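Local coordinates for SusD-like carbohydrate binding protein BF1063 (Bacteroides fragilis NCTC 9343, PDB 3I4G) that probably binds carbohydrate at the outer membrane as a member of the SusD family, helping the bacterium take up glycans, at residues 361-365 with 447-451; 236-242 with 380-386. All blocks are in the same frame, centred on the assembly; numbering follows the deposited sequence.

How the contacts relate
Contacts 1 and 2 lie side by side in the buried interior of the chain, their centres about 10 Å apart, and share one polar network. The OH of Tyr236, in contact 2, lies 2.7 Å from Glu447 O and 2.8 Å from Lys364 NZ of contact 1, both probable hydrogen bonds. Packing adds to this: Phe240 CZ sits 3.3 Å from Glu451 OE2, a carboxylate oxygen that Lys364 and Arg386 share as salt-bridge partners. Along the chain the two contacts interleave, 236-242 and 361-365 coming before 380-386 and 447-451. A 1,2-ethanediol, probably from the crystallisation liquor, lies about 4 Å from the Pro242 side chain of contact 2.

Contact 1 of 2, residues 361-365 with 447-451; sequences MMRKY and ELAME
Lys364 NZ grips segment 447-451 at two points: a salt bridge of 2.7 Å to Glu451 OE2 and a hydrogen bond of 2.8 Å to Ala449 O. The carbonyl receives the ammonium in its own plane, at a C=O...N angle of 150°, whereas the carboxylate oxygen is met on its anti side, 23° out of plane. Tyr365 comes in beside the lysine, whose CG lies over one face of its ring, toward the rim. At the ring's edge, CE2 is 3.6 Å from Met450 O; the hydroxyl reaches Glu451, with OH 3.3 Å from CG, and donates to a water that in turn donates to Glu451 OE1. Next to this polar cluster the selenomethionines Met362 and Met450 run past each other in opposite directions, Met362 SE 3.9 Å from Met450 CB. A type II turn from Leu448 to Glu451, just after helix 433-447, presents the acceptors and is closed by Glu451 N to Leu448 O at 3.2 Å. Lys364 reaches them because its chain stays extended through chi2 and bends only at chi3 (-79°). The 236-242 loop and Arg386 complete the surroundings of the ammonium and the carboxylate. With the lysine buried between a carboxylate and a carbonyl, its charged form is probably stabilised, and Glu451, facing two cations, probably stays ionised.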
HETATM    1  N   MSE A 361      15.078   0.979   8.428  1.00  7.35           N
HETATM    2  CA  MSE A 361      13.825   0.657   9.072  1.00  7.34           C
HETATM    3  C   MSE A 361      12.763   1.637   8.619  1.00  8.20           C
HETATM    4  O   MSE A 361      13.081   2.713   8.099  1.00  7.88           O
HETATM    5  CB  MSE A 361      13.979   0.700  10.578  1.00  7.88           C
HETATM    6  CG  MSE A 361      14.911  -0.348  11.152  1.00  8.07           C
HETATM    7 SE   MSE A 361      14.111  -2.174  10.973  0.75 10.27          SE
HETATM    8  CE  MSE A 361      12.899  -2.052  12.281  1.00 12.24           C
HETATM    9  N   MSE A 362      11.494   1.280   8.828  1.00  7.98           N
HETATM   10  CA  MSE A 362      10.388   2.176   8.490  1.00  8.28           C
HETATM   11  C   MSE A 362      10.022   3.064   9.664  1.00  8.12           C
HETATM   12  O   MSE A 362       9.703   2.598  10.740  1.00  8.82           O
HETATM   13  CB  MSE A 362       9.143   1.368   8.061  1.00  9.52           C
HETATM   14  CG  MSE A 362       7.943   2.236   7.708  1.00  9.27           C
HETATM   15 SE   MSE A 362       6.468   1.160   7.020  0.75  7.38          SE
HETATM   16  CE  MSE A 362       5.953   0.442   8.653  1.00 10.16           C
ATOM     17  N   ARG A 363      10.034   4.371   9.430  1.00  7.57           N
ATOM     18  CA  ARG A 363       9.581   5.380  10.409  1.00  8.56           C
ATOM     19  C   ARG A 363       8.084   5.659  10.254  1.00  8.19           C
ATOM     20  O   ARG A 363       7.390   5.946  11.240  1.00  8.63           O
ATOM     21  CB  ARG A 363      10.372   6.688  10.244  1.00  8.20           C
ATOM     22  CG  ARG A 363      10.181   7.644  11.405  1.00  9.34           C
ATOM     23  CD  ARG A 363      10.810   8.995  11.204  1.00  8.14           C
ATOM     24  NE  ARG A 363      12.272   9.016  11.207  1.00  8.90           N
ATOM     25  CZ  ARG A 363      13.024   9.143  12.297  1.00  8.71           C
ATOM     26  NH1 ARG A 363      12.486   9.134  13.508  1.00  8.01           N
ATOM     27  NH2 ARG A 363      14.338   9.213  12.186  1.00  9.21           N
ATOM     28  N   LYS A 364       7.581   5.618   9.028  1.00  8.17           N
ATOM     29  CA  LYS A 364       6.170   5.887   8.734  1.00  6.96           C
ATOM     30  C   LYS A 364       5.287   4.980   9.576  1.00  9.11           C
ATOM     31  O   LYS A 364       5.626   3.824   9.796  1.00  8.95           O
ATOM     32  CB  LYS A 364       5.890   5.693   7.261  1.00  8.48           C
ATOM     33  CG  LYS A 364       4.507   6.135   6.801  1.00  8.23           C
ATOM     34  CD  LYS A 364       4.360   6.135   5.281  1.00  8.28           C
ATOM     35  CE  LYS A 364       5.001   7.384   4.616  1.00  9.60           C
ATOM     36  NZ  LYS A 364       4.871   7.408   3.126  1.00  7.84           N
ATOM     37  N   TYR A 365       4.157   5.557  10.038  1.00  8.52           N
ATOM     38  CA  TYR A 365       3.082   4.919  10.817  1.00  8.19           C
ATOM     39  C   TYR A 365       3.324   4.858  12.325  1.00  8.54           C
ATOM     40  O   TYR A 365       2.444   4.422  13.056  1.00 10.15           O
ATOM     41  CB  TYR A 365       2.772   3.508  10.291  1.00  8.71           C
ATOM     42  CG  TYR A 365       2.332   3.415   8.864  1.00  7.78           C
ATOM     43  CD1 TYR A 365       1.080   3.867   8.449  1.00  7.38           C
ATOM     44  CD2 TYR A 365       3.162   2.846   7.902  1.00  8.62           C
ATOM     45  CE1 TYR A 365       0.684   3.786   7.127  1.00  8.79           C
ATOM     46  CE2 TYR A 365       2.777   2.786   6.578  1.00  8.91           C
ATOM     47  CZ  TYR A 365       1.537   3.230   6.192  1.00  8.34           C
ATOM     48  OH  TYR A 365       1.157   3.109   4.897  1.00  9.02           O
ATOM     49  N   GLU A 447       6.242   9.971  -2.817  1.00  8.43           N
ATOM     50  CA  GLU A 447       5.116  10.374  -1.971  1.00  7.80           C
ATOM     51  C   GLU A 447       4.476   9.214  -1.243  1.00  8.37           C
ATOM     52  O   GLU A 447       4.140   9.337  -0.060  1.00  8.90           O
ATOM     53  CB  GLU A 447       4.084  11.108  -2.819  1.00  7.35           C
ATOM     54  CG  GLU A 447       2.849  11.510  -2.071  1.00  8.51           C
ATOM     55  CD  GLU A 447       3.053  12.529  -0.970  1.00  8.30           C
ATOM     56  OE1 GLU A 447       4.098  13.206  -0.963  1.00  9.18           O
ATOM     57  OE2 GLU A 447       2.161  12.646  -0.112  1.00  9.03           O
ATOM     58  N   LEU A 448       4.337   8.076  -1.919  1.00  8.28           N
ATOM     59  CA  LEU A 448       3.622   6.933  -1.366  1.00  8.11           C
ATOM     60  C   LEU A 448       4.520   5.835  -0.856  1.00  8.80           C
ATOM     61  O   LEU A 448       4.030   4.755  -0.533  1.00  9.22           O
ATOM     62  CB  LEU A 448       2.691   6.354  -2.443  1.00  8.19           C
ATOM     63  CG  LEU A 448       1.671   7.305  -3.041  1.00  9.50           C
ATOM     64  CD1 LEU A 448       0.944   6.616  -4.221  1.00 11.20           C
ATOM     65  CD2 LEU A 448       0.675   7.810  -1.994  1.00 11.39           C
ATOM     66  N   ALA A 449       5.803   6.092  -0.695  1.00  8.69           N
ATOM     67  CA  ALA A 449       6.727   5.048  -0.275  1.00  6.85           C
ATOM     68  C   ALA A 449       6.340   4.410   1.051  1.00  8.55           C
ATOM     69  O   ALA A 449       6.017   5.083   2.036  1.00  9.02           O
ATOM     70  CB  ALA A 449       8.179   5.584  -0.217  1.00  9.30           C
HETATM   71  N   MSE A 450       6.416   3.079   1.085  1.00  7.72           N
HETATM   72  CA  MSE A 450       6.153   2.225   2.243  1.00  8.63           C
HETATM   73  C   MSE A 450       4.674   2.101   2.572  1.00  9.24           C
HETATM   74  O   MSE A 450       4.357   1.557   3.629  1.00 10.23           O
HETATM   75  CB  MSE A 450       6.936   2.661   3.490  1.00  8.18           C
HETATM   76  CG  MSE A 450       8.442   2.746   3.274  1.00  8.49           C
HETATM   77 SE   MSE A 450       9.320   1.147   2.545  0.75  8.60          SE
HETATM   78  CE  MSE A 450       8.688  -0.085   3.901  1.00 14.93           C
ATOM     79  N   GLU A 451       3.771   2.497   1.654  1.00  8.95           N
ATOM     80  CA  GLU A 451       2.339   2.439   1.935  1.00  8.12           C
ATOM     81  C   GLU A 451       1.648   1.278   1.233  1.00  8.78           C
ATOM     82  O   GLU A 451       0.434   1.147   1.328  1.00  9.96           O
ATOM     83  CB  GLU A 451       1.651   3.754   1.537  1.00  8.83           C
ATOM     84  CG  GLU A 451       2.220   4.927   2.341  1.00  8.26           C
ATOM     85  CD  GLU A 451       1.625   6.267   2.036  1.00  8.91           C
ATOM     86  OE1 GLU A 451       0.375   6.353   1.936  1.00  9.62           O
ATOM     87  OE2 GLU A 451       2.409   7.246   1.913  1.00  8.33           O
TER
HETATM   88  O   HOH W   1      -0.819   4.717   4.011  1.00  8.71           O

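Contact 2 of 2, residues 236-242 with 380-386; sequences YQELFYP and GLTPVIR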
ATOM      1  N   TYR A 236       3.104  15.870   6.804  1.00  8.63           N
ATOM      2  CA  TYR A 236       3.179  14.563   6.151  1.00  7.57           C
ATOM      3  C   TYR A 236       3.140  13.432   7.166  1.00  8.15           C
ATOM      4  O   TYR A 236       2.357  12.505   7.014  1.00  8.84           O
ATOM      5  CB  TYR A 236       4.472  14.471   5.345  1.00  7.87           C
ATOM      6  CG  TYR A 236       4.703  13.229   4.504  1.00  7.96           C
ATOM      7  CD1 TYR A 236       4.235  13.153   3.227  1.00  9.29           C
ATOM      8  CD2 TYR A 236       5.500  12.194   4.978  1.00  7.84           C
ATOM      9  CE1 TYR A 236       4.503  12.068   2.427  1.00  8.35           C
ATOM     10  CE2 TYR A 236       5.795  11.093   4.205  1.00  7.80           C
ATOM     11  CZ  TYR A 236       5.284  11.032   2.922  1.00  7.82           C
ATOM     12  OH  TYR A 236       5.575   9.932   2.132  1.00  8.67           O
ATOM     13  N   GLN A 237       3.986  13.499   8.187  1.00  7.99           N
ATOM     14  CA  GLN A 237       4.068  12.413   9.185  1.00  9.27           C
ATOM     15  C   GLN A 237       2.740  12.105   9.850  1.00  8.75           C
ATOM     16  O   GLN A 237       2.398  10.938  10.092  1.00  8.86           O
ATOM     17  CB  GLN A 237       5.103  12.730  10.264  1.00  8.85           C
ATOM     18  CG  GLN A 237       6.528  12.779   9.771  1.00  8.87           C
ATOM     19  CD  GLN A 237       7.481  13.003  10.894  1.00 11.30           C
ATOM     20  OE1 GLN A 237       7.667  14.153  11.335  1.00 11.97           O
ATOM     21  NE2 GLN A 237       8.155  11.947  11.330  1.00 11.42           N
ATOM     22  N   GLU A 238       1.982  13.159  10.130  1.00  7.67           N
ATOM     23  CA  GLU A 238       0.729  13.049  10.861  1.00  8.99           C
ATOM     24  C   GLU A 238      -0.381  12.400  10.083  1.00  7.93           C
ATOM     25  O   GLU A 238      -1.374  11.993  10.678  1.00  8.60           O
ATOM     26  CB  GLU A 238       0.294  14.450  11.400  1.00  8.46           C
ATOM     27  CG  GLU A 238       1.151  14.830  12.616  1.00  9.88           C
ATOM     28  CD  GLU A 238       0.905  16.226  13.141  1.00 12.41           C
ATOM     29  OE1 GLU A 238       0.076  16.949  12.594  1.00 12.75           O
ATOM     30  OE2 GLU A 238       1.571  16.589  14.151  1.00 18.02           O
ATOM     31  N   LEU A 239      -0.215  12.240   8.781  1.00  7.65           N
ATOM     32  CA  LEU A 239      -1.154  11.444   7.988  1.00  7.72           C
ATOM     33  C   LEU A 239      -1.213  10.001   8.430  1.00  9.68           C
ATOM     34  O   LEU A 239      -2.221   9.347   8.182  1.00  8.73           O
ATOM     35  CB  LEU A 239      -0.740  11.453   6.519  1.00  9.14           C
ATOM     36  CG  LEU A 239      -0.806  12.791   5.797  1.00  8.13           C
ATOM     37  CD1 LEU A 239      -0.106  12.664   4.442  1.00  8.36           C
ATOM     38  CD2 LEU A 239      -2.259  13.272   5.671  1.00 10.26           C
ATOM     39  N   PHE A 240      -0.162   9.528   9.092  1.00  8.12           N
ATOM     40  CA  PHE A 240       0.004   8.104   9.369  1.00  7.93           C
ATOM     41  C   PHE A 240      -0.025   7.785  10.821  1.00  8.77           C
ATOM     42  O   PHE A 240       0.372   6.678  11.216  1.00  8.24           O
ATOM     43  CB  PHE A 240       1.314   7.628   8.716  1.00  8.27           C
ATOM     44  CG  PHE A 240       1.454   8.107   7.283  1.00  7.26           C
ATOM     45  CD1 PHE A 240       0.780   7.482   6.265  1.00  8.35           C
ATOM     46  CD2 PHE A 240       2.268   9.166   6.967  1.00  8.19           C
ATOM     47  CE1 PHE A 240       0.870   7.915   4.984  1.00  7.60           C
ATOM     48  CE2 PHE A 240       2.394   9.605   5.646  1.00  8.43           C
ATOM     49  CZ  PHE A 240       1.682   8.977   4.650  1.00  7.91           C
ATOM     50  N   TYR A 241      -0.521   8.711  11.645  1.00  8.62           N
ATOM     51  CA  TYR A 241      -0.539   8.555  13.101  1.00  8.97           C
ATOM     52  C   TYR A 241      -1.966   8.429  13.618  1.00  8.84           C
ATOM     53  O   TYR A 241      -2.862   9.077  13.076  1.00  9.05           O
ATOM     54  CB  TYR A 241       0.103   9.745  13.797  1.00  9.65           C
ATOM     55  CG  TYR A 241       1.551  10.021  13.566  1.00  9.65           C
ATOM     56  CD1 TYR A 241       2.449   9.080  13.073  1.00  8.61           C
ATOM     57  CD2 TYR A 241       2.045  11.255  13.938  1.00  9.83           C
ATOM     58  CE1 TYR A 241       3.808   9.389  12.921  1.00  9.55           C
ATOM     59  CE2 TYR A 241       3.360  11.563  13.821  1.00  9.56           C
ATOM     60  CZ  TYR A 241       4.238  10.619  13.321  1.00 10.56           C
ATOM     61  OH  TYR A 241       5.583  10.960  13.224  1.00 11.17           O
ATOM     62  N   PRO A 242      -2.190   7.628  14.651  1.00  8.56           N
ATOM     63  CA  PRO A 242      -3.546   7.505  15.165  1.00  9.87           C
ATOM     64  C   PRO A 242      -4.152   8.811  15.720  1.00 11.20           C
ATOM     65  O   PRO A 242      -5.362   9.037  15.548  1.00 11.98           O
ATOM     66  CB  PRO A 242      -3.412   6.430  16.264  1.00 14.06           C
ATOM     67  CG  PRO A 242      -2.029   6.205  16.503  1.00 11.18           C
ATOM     68  CD  PRO A 242      -1.271   6.687  15.299  1.00 10.25           C
ATOM     69  N   GLY A 380      -3.659   2.652  15.816  1.00  7.90           N
ATOM     70  CA  GLY A 380      -2.982   2.868  14.540  1.00  8.27           C
ATOM     71  C   GLY A 380      -3.902   3.448  13.515  1.00  8.02           C
ATOM     72  O   GLY A 380      -5.126   3.374  13.642  1.00  9.07           O
ATOM     73  N   LEU A 381      -3.335   4.034  12.466  1.00  8.58           N
ATOM     74  CA  LEU A 381      -4.121   4.584  11.371  1.00  8.48           C
ATOM     75  C   LEU A 381      -3.323   4.404  10.093  1.00  8.29           C
ATOM     76  O   LEU A 381      -2.230   4.996   9.947  1.00  8.99           O
ATOM     77  CB  LEU A 381      -4.454   6.036  11.663  1.00  8.78           C
ATOM     78  CG  LEU A 381      -5.425   6.808  10.784  1.00  9.37           C
ATOM     79  CD1 LEU A 381      -4.872   7.020   9.366  1.00 10.22           C
ATOM     80  CD2 LEU A 381      -6.760   6.100  10.741  1.00  9.08           C
ATOM     81  N   THR A 382      -3.849   3.594   9.176  1.00  8.31           N
ATOM     82  CA  THR A 382      -3.153   3.314   7.910  1.00  7.72           C
ATOM     83  C   THR A 382      -4.021   3.746   6.740  1.00  7.99           C
ATOM     84  O   THR A 382      -5.022   3.071   6.402  1.00  8.68           O
ATOM     85  CB  THR A 382      -2.765   1.843   7.796  1.00  8.01           C
ATOM     86  OG1 THR A 382      -3.947   1.043   7.785  1.00  9.12           O
ATOM     87  CG2 THR A 382      -1.890   1.436   8.971  1.00  9.35           C
ATOM     88  N   PRO A 383      -3.684   4.876   6.102  1.00  7.58           N
ATOM     89  CA  PRO A 383      -4.450   5.288   4.932  1.00  7.94           C
ATOM     90  C   PRO A 383      -4.406   4.303   3.774  1.00  8.44           C
ATOM     91  O   PRO A 383      -3.368   3.658   3.536  1.00  8.82           O
ATOM     92  CB  PRO A 383      -3.761   6.591   4.523  1.00  9.13           C
ATOM     93  CG  PRO A 383      -3.189   7.111   5.826  1.00  8.58           C
ATOM     94  CD  PRO A 383      -2.676   5.896   6.471  1.00  8.96           C
ATOM     95  N   VAL A 384      -5.543   4.207   3.079  1.00  8.00           N
ATOM     96  CA  VAL A 384      -5.695   3.400   1.881  1.00  8.02           C
ATOM     97  C   VAL A 384      -5.739   4.310   0.659  1.00  7.73           C
ATOM     98  O   VAL A 384      -5.118   4.032  -0.367  1.00  9.29           O
ATOM     99  CB  VAL A 384      -6.952   2.527   1.994  1.00  8.62           C
ATOM    100  CG1 VAL A 384      -7.124   1.728   0.730  1.00  8.93           C
ATOM    101  CG2 VAL A 384      -6.841   1.573   3.185  1.00 10.04           C
ATOM    102  N   ILE A 385      -6.479   5.412   0.736  1.00  8.64           N
ATOM    103  CA  ILE A 385      -6.552   6.413  -0.318  1.00  7.46           C
ATOM    104  C   ILE A 385      -6.292   7.780   0.294  1.00  7.75           C
ATOM    105  O   ILE A 385      -7.032   8.238   1.170  1.00  8.88           O
ATOM    106  CB  ILE A 385      -7.929   6.467  -1.016  1.00  8.38           C
ATOM    107  CG1 ILE A 385      -8.319   5.117  -1.642  1.00  7.94           C
ATOM    108  CG2 ILE A 385      -7.983   7.596  -2.067  1.00  9.66           C
ATOM    109  CD1 ILE A 385      -7.443   4.616  -2.808  1.00 11.70           C
ATOM    110  N   ARG A 386      -5.232   8.419  -0.173  1.00  7.30           N
ATOM    111  CA  ARG A 386      -4.872   9.789   0.201  1.00  7.16           C
ATOM    112  C   ARG A 386      -5.107  10.726  -0.975  1.00  7.25           C
ATOM    113  O   ARG A 386      -4.899  10.381  -2.146  1.00  7.79           O
ATOM    114  CB  ARG A 386      -3.405   9.878   0.663  1.00  7.64           C
ATOM    115  CG  ARG A 386      -3.103   9.045   1.850  1.00  8.22           C
ATOM    116  CD  ARG A 386      -1.819   9.403   2.572  1.00  8.66           C
ATOM    117  NE  ARG A 386      -0.550   9.142   1.892  1.00  8.53           N
ATOM    118  CZ  ARG A 386       0.246  10.061   1.329  1.00  9.12           C
ATOM    119  NH1 ARG A 386      -0.128  11.333   1.126  1.00  8.55           N
ATOM    120  NH2 ARG A 386       1.436   9.684   0.899  1.00  9.21           N
TER
HETATM  121  O   HOH W   2      -0.339   4.241  12.336  1.00  8.68           O
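Bent at chi3 (-68°), Arg386 carries its guanidinium back against Phe240, whose chi1 of -47° sets the ring beside it. The two planes stand almost perpendicular, 89° apart: Phe240 CZ lies over one face of the guanidinium, 3.6 Å from Arg386 NE, while Arg386 NH2 lies at the edge of the ring, in its plane. Leu239 crosses the same arginine at about a right angle, its CD1 3.6 Å from Arg386 NH1. Polar partners come from parts of the chain distant in sequence, Glu250 and Glu447 at NH1 and Glu451 at NH2, so apolar packing and ionic bonds together hold the group. The arginine, at the N-cap of helix 387-400, follows a strand that pairs antiparallel with 254-257; a classic beta bulge, Val384 and Ile385 facing Phe253, turns the strand's corner. Further back along the strand, Pro383 packs on the short 3-10 segment 237-239 and the residue after it, CG 3.4 Å from Leu239 O and CD 3.8 Å from Phe240 CD1. Leu381 sets CB 3.7 Å from Tyr241 O. A water bridges the backbones here, 2.8 Å from Phe240 O, to which it probably donates, and accepting from Leu381 N at 3.0 Å. Where the two backbones come nearest by their CA atoms, the Pro242 ring rests on the Gly380 backbone, CB 3.8 Å from Gly380 N.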